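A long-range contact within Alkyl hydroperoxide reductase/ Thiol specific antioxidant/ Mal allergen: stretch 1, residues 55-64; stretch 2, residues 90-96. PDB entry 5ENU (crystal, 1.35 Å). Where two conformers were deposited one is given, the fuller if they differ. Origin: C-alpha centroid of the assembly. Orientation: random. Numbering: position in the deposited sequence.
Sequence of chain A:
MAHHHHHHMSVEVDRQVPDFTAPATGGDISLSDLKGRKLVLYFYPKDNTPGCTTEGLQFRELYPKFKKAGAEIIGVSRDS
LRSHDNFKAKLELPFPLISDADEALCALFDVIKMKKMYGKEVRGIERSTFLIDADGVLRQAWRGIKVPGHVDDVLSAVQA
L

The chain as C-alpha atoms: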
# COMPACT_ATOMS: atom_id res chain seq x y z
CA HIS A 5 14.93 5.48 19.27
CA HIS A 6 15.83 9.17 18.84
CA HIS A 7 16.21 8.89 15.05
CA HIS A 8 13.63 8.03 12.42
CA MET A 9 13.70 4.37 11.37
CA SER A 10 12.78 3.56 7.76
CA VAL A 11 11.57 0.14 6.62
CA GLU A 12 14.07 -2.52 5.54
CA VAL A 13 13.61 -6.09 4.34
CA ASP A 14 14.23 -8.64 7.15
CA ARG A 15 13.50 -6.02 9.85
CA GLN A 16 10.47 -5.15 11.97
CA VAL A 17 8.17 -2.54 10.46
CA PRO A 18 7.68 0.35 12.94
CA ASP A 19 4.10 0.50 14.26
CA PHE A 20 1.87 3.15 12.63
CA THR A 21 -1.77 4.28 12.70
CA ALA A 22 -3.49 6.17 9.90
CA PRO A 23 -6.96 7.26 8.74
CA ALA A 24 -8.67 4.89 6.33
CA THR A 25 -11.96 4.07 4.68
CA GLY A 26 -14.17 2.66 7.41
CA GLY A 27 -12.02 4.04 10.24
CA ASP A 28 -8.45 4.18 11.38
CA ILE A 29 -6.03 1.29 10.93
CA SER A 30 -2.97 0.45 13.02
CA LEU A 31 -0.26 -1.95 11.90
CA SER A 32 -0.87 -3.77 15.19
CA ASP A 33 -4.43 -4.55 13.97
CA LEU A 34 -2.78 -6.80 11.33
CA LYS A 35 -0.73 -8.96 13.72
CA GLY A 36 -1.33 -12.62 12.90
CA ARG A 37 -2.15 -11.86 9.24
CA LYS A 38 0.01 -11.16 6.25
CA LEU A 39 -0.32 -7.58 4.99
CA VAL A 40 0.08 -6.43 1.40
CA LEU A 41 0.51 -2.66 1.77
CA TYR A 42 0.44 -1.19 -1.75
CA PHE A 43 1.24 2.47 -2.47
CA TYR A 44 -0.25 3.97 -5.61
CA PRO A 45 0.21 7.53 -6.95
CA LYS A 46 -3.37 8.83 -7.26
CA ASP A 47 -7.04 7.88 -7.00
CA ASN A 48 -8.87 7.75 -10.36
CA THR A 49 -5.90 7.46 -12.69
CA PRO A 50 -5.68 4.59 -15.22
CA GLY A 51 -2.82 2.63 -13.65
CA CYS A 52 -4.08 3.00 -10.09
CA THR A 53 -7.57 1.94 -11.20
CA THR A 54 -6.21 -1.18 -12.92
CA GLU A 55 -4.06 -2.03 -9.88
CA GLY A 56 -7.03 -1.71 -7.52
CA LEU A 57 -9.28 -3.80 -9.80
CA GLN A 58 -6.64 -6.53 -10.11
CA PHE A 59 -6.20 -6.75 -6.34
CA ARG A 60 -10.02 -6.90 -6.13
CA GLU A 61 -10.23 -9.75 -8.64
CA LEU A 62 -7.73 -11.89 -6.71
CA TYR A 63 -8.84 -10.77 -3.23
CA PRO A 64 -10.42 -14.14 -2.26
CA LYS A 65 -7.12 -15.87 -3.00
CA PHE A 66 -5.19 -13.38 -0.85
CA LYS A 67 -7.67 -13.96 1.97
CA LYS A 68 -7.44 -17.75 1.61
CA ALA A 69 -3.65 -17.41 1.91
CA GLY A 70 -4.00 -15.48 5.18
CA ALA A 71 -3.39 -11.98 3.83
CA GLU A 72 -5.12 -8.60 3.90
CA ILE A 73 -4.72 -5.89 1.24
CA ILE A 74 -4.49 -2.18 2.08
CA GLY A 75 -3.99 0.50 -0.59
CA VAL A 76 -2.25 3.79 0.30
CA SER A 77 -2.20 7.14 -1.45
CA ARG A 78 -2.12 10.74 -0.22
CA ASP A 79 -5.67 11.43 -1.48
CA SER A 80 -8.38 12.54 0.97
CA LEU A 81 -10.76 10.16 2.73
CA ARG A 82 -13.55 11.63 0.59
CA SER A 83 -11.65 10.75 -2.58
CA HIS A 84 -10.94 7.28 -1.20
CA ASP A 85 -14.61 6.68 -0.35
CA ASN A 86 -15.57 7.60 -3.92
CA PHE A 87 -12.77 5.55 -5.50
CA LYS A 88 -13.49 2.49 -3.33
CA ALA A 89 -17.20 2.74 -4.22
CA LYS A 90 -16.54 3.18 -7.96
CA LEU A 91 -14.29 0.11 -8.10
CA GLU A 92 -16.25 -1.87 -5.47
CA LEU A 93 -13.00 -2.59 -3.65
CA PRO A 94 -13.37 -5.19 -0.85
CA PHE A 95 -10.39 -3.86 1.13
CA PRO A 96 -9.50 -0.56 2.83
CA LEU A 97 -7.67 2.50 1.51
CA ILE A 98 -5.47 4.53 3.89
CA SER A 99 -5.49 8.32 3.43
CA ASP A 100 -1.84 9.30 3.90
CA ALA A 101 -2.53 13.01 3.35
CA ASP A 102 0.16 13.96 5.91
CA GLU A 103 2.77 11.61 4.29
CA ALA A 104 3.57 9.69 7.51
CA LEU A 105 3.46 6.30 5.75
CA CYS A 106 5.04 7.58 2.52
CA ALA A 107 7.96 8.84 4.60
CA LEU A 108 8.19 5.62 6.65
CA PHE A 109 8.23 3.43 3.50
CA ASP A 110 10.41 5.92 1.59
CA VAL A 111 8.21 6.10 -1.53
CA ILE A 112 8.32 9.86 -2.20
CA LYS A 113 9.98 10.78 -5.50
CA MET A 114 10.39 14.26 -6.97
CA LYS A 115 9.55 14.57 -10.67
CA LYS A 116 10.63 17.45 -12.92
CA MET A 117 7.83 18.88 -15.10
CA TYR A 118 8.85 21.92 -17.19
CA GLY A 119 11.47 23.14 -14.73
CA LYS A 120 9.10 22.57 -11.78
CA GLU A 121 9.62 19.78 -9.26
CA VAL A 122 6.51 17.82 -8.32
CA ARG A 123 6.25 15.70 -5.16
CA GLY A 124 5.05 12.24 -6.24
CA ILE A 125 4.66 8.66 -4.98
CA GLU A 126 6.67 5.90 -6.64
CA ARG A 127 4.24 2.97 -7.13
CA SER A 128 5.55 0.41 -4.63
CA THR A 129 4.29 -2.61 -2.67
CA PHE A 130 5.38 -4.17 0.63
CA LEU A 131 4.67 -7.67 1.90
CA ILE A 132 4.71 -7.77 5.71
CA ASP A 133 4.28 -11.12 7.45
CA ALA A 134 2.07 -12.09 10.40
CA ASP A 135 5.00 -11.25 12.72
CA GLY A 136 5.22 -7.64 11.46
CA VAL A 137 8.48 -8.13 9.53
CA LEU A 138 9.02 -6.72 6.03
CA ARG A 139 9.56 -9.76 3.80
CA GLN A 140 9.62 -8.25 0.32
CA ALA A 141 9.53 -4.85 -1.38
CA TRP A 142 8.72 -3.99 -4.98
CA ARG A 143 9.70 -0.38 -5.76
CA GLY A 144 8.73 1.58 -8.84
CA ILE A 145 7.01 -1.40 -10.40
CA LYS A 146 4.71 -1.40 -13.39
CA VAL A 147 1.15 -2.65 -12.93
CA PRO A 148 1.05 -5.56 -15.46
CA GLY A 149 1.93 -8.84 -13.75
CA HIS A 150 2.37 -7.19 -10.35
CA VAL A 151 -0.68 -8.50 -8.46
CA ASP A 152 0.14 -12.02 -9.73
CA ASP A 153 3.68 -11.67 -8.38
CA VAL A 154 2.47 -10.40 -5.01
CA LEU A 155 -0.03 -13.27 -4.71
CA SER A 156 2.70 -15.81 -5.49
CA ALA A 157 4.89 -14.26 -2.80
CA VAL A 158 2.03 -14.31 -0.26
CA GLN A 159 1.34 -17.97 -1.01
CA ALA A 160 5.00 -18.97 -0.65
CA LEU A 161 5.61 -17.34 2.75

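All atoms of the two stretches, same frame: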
# COMPACT_ATOMS: atom_id res chain seq x y z
N GLU A 55 -4.66 -1.35 -11.03
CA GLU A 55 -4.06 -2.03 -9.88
C GLU A 55 -5.11 -2.39 -8.83
O GLU A 55 -5.15 -3.52 -8.33
CB GLU A 55 -2.94 -1.18 -9.28
CG GLU A 55 -2.15 -1.93 -8.22
CD GLU A 55 -0.95 -1.19 -7.66
OE1 GLU A 55 -0.87 0.05 -7.83
OE2 GLU A 55 -0.08 -1.87 -7.05
N GLY A 56 -5.97 -1.43 -8.49
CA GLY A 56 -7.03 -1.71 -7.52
C GLY A 56 -7.97 -2.81 -7.98
O GLY A 56 -8.31 -3.71 -7.21
N LEU A 57 -8.38 -2.77 -9.26
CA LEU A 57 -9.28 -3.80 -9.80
C LEU A 57 -8.62 -5.17 -9.83
O LEU A 57 -9.30 -6.18 -9.62
CB LEU A 57 -9.74 -3.40 -11.20
CG LEU A 57 -10.76 -2.24 -11.21
CD1 LEU A 57 -11.06 -1.85 -12.64
CD2 LEU A 57 -12.04 -2.61 -10.49
N GLN A 58 -7.30 -5.23 -10.06
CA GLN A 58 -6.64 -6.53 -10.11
C GLN A 58 -6.47 -7.11 -8.71
O GLN A 58 -6.65 -8.32 -8.51
CB GLN A 58 -5.33 -6.43 -10.91
CG GLN A 58 -5.64 -6.27 -12.42
CD GLN A 58 -4.43 -6.17 -13.32
OE1 GLN A 58 -3.37 -5.72 -12.90
NE2 GLN A 58 -4.59 -6.55 -14.58
N PHE A 59 -6.18 -6.26 -7.71
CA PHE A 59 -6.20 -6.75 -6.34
C PHE A 59 -7.60 -7.21 -5.95
O PHE A 59 -7.75 -8.23 -5.26
CB PHE A 59 -5.69 -5.69 -5.35
CG PHE A 59 -4.19 -5.65 -5.19
CD1 PHE A 59 -3.51 -6.72 -4.64
CD2 PHE A 59 -3.46 -4.52 -5.57
CE1 PHE A 59 -2.13 -6.68 -4.48
CE2 PHE A 59 -2.07 -4.46 -5.39
CZ PHE A 59 -1.41 -5.56 -4.86
N ARG A 60 -8.64 -6.49 -6.40
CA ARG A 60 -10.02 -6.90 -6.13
C ARG A 60 -10.31 -8.28 -6.71
O ARG A 60 -10.90 -9.14 -6.04
CB ARG A 60 -11.00 -5.88 -6.71
CG ARG A 60 -12.43 -6.35 -6.74
CD ARG A 60 -13.29 -5.25 -7.26
NE ARG A 60 -14.70 -5.60 -7.25
CZ ARG A 60 -15.34 -6.11 -8.29
NH1 ARG A 60 -16.64 -6.40 -8.22
NH2 ARG A 60 -14.66 -6.33 -9.41
N GLU A 61 -9.90 -8.50 -7.96
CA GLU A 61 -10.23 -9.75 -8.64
C GLU A 61 -9.62 -10.95 -7.92
O GLU A 61 -10.24 -12.02 -7.84
CB GLU A 61 -9.72 -9.69 -10.08
CG GLU A 61 -9.95 -10.95 -10.87
CD GLU A 61 -9.34 -10.87 -12.25
OE1 GLU A 61 -9.95 -11.40 -13.20
OE2 GLU A 61 -8.26 -10.25 -12.40
N LEU A 62 -8.41 -10.80 -7.39
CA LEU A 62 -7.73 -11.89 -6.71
C LEU A 62 -7.89 -11.85 -5.20
O LEU A 62 -7.34 -12.72 -4.51
CB LEU A 62 -6.25 -11.93 -7.11
CG LEU A 62 -6.01 -12.39 -8.55
CD1 LEU A 62 -4.54 -12.30 -8.93
CD2 LEU A 62 -6.51 -13.81 -8.72
N TYR A 63 -8.67 -10.90 -4.67
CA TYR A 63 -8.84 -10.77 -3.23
C TYR A 63 -9.19 -12.07 -2.51
O TYR A 63 -8.59 -12.34 -1.46
CB TYR A 63 -9.85 -9.65 -2.93
CG TYR A 63 -9.93 -9.29 -1.47
CD1 TYR A 63 -8.86 -8.66 -0.84
CD2 TYR A 63 -11.07 -9.57 -0.72
CE1 TYR A 63 -8.90 -8.31 0.48
CE2 TYR A 63 -11.13 -9.21 0.64
CZ TYR A 63 -10.03 -8.58 1.22
OH TYR A 63 -10.04 -8.21 2.56
N PRO A 64 -10.12 -12.90 -2.99
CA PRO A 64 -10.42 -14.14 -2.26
C PRO A 64 -9.21 -15.04 -2.12
O PRO A 64 -9.08 -15.73 -1.09
CB PRO A 64 -11.51 -14.81 -3.11
CG PRO A 64 -12.11 -13.69 -3.90
CD PRO A 64 -10.98 -12.75 -4.18
N LYS A 90 -16.53 3.32 -6.50
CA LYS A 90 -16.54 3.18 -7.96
C LYS A 90 -16.00 1.83 -8.39
O LYS A 90 -16.53 1.21 -9.32
CB LYS A 90 -15.72 4.31 -8.59
CG LYS A 90 -15.65 4.22 -10.11
CD LYS A 90 -15.15 5.49 -10.75
CE LYS A 90 -13.70 5.68 -10.53
NZ LYS A 90 -13.24 6.86 -11.31
N LEU A 91 -14.92 1.37 -7.75
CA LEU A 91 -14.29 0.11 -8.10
C LEU A 91 -14.83 -1.07 -7.30
O LEU A 91 -14.42 -2.21 -7.54
CB LEU A 91 -12.77 0.22 -7.90
CG LEU A 91 -11.93 0.93 -8.97
CD1 LEU A 91 -12.33 2.39 -9.18
CD2 LEU A 91 -10.46 0.83 -8.59
N GLU A 92 -15.72 -0.82 -6.34
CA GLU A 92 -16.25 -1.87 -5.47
C GLU A 92 -15.12 -2.66 -4.80
O GLU A 92 -15.12 -3.89 -4.77
CB GLU A 92 -17.23 -2.77 -6.22
CG GLU A 92 -18.34 -1.99 -6.90
CD GLU A 92 -19.41 -2.87 -7.50
OE1 GLU A 92 -19.26 -4.12 -7.46
OE2 GLU A 92 -20.40 -2.32 -8.01
N LEU A 93 -14.16 -1.93 -4.26
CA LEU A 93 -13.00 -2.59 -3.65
C LEU A 93 -13.41 -3.25 -2.34
O LEU A 93 -14.11 -2.61 -1.53
CB LEU A 93 -11.86 -1.59 -3.38
CG LEU A 93 -11.30 -0.87 -4.62
CD1 LEU A 93 -10.19 0.10 -4.19
CD2 LEU A 93 -10.79 -1.87 -5.65
N PRO A 94 -13.00 -4.49 -2.09
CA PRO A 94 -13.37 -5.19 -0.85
C PRO A 94 -12.37 -5.01 0.29
O PRO A 94 -12.43 -5.76 1.27
CB PRO A 94 -13.38 -6.66 -1.30
CG PRO A 94 -12.29 -6.71 -2.31
CD PRO A 94 -12.38 -5.40 -3.06
N PHE A 95 -11.47 -4.05 0.18
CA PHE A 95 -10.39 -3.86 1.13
C PHE A 95 -10.25 -2.37 1.38
O PHE A 95 -10.78 -1.55 0.61
CB PHE A 95 -9.08 -4.48 0.60
CG PHE A 95 -8.67 -3.99 -0.76
CD1 PHE A 95 -8.04 -2.75 -0.91
CD2 PHE A 95 -8.87 -4.79 -1.89
CE1 PHE A 95 -7.65 -2.31 -2.18
CE2 PHE A 95 -8.47 -4.34 -3.15
CZ PHE A 95 -7.87 -3.10 -3.29
N PRO A 96 -9.57 -1.98 2.45
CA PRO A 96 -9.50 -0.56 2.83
C PRO A 96 -8.46 0.23 2.05
O PRO A 96 -7.50 -0.33 1.52
CB PRO A 96 -9.10 -0.59 4.32
CG PRO A 96 -9.08 -2.03 4.73
CD PRO A 96 -9.01 -2.86 3.50
O HOH W 1 -18.59 -5.96 -5.86
O HOH W 2 -11.06 -5.94 3.97

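Arg60 makes the direct polar contacts between the two stretches. Its guanidinium forms a salt bridge with the carboxylate of Glu92, with NH1 of Arg60 3.6 Å from OE1 of Glu92. Arg60 NE also donates a weak hydrogen bond to the backbone O of Glu92, at 3.0 Å and a bent angle of 134°. This carbonyl lies at the edge of the guanidinium, near its plane, where the N-H groups point. The arginine reaches it with chi1 to chi3 all t, an extended chain.

Two waters add to these links. Water 1 accepts from Arg60 NH1 (3.1 Å) and donates to Glu92 OE1 (2.5 Å), so it bridges the same charged pair. Water 2 donates to both Tyr63 OH (2.9 Å) and Pro94 O (3.0 Å).

Stretch 1 is helical. In stretch 2 a helix gives way to loop, and Glu92 leaves helical geometry with positive phi. Stretch 2 runs past the helix of stretch 1: the CA atoms of Leu57 and Leu91 are 6.6 Å apart, and those of Arg60 and Leu93 are 5.8 Å apart.

Gly56 permits a close approach. An ideal CB here would point toward stretch 2 and lie only 3.2 Å from Leu91 CD2. Without one, Leu91 CD2 sits 4.4 Å from Gly56 CA. Leu93 CD2 lies 3.5 Å from Gly56 O. Nearby, Leu57 CD2 packs against Leu91 CG at 3.9 Å.

Further along, Pro94 lies over one face of the Tyr63 ring. Its CG is 3.9 Å from the ring centroid, a CH-pi contact. Phe95 points toward the helix and fits among several residues. Its CE2 meets Phe59 CB at 3.8 Å, and its CB meets Tyr63 CE1 at 3.8 Å. The Tyr63 and Phe95 rings pair obliquely, with planes at 41°. The contact buries 471 Å², both sides summed.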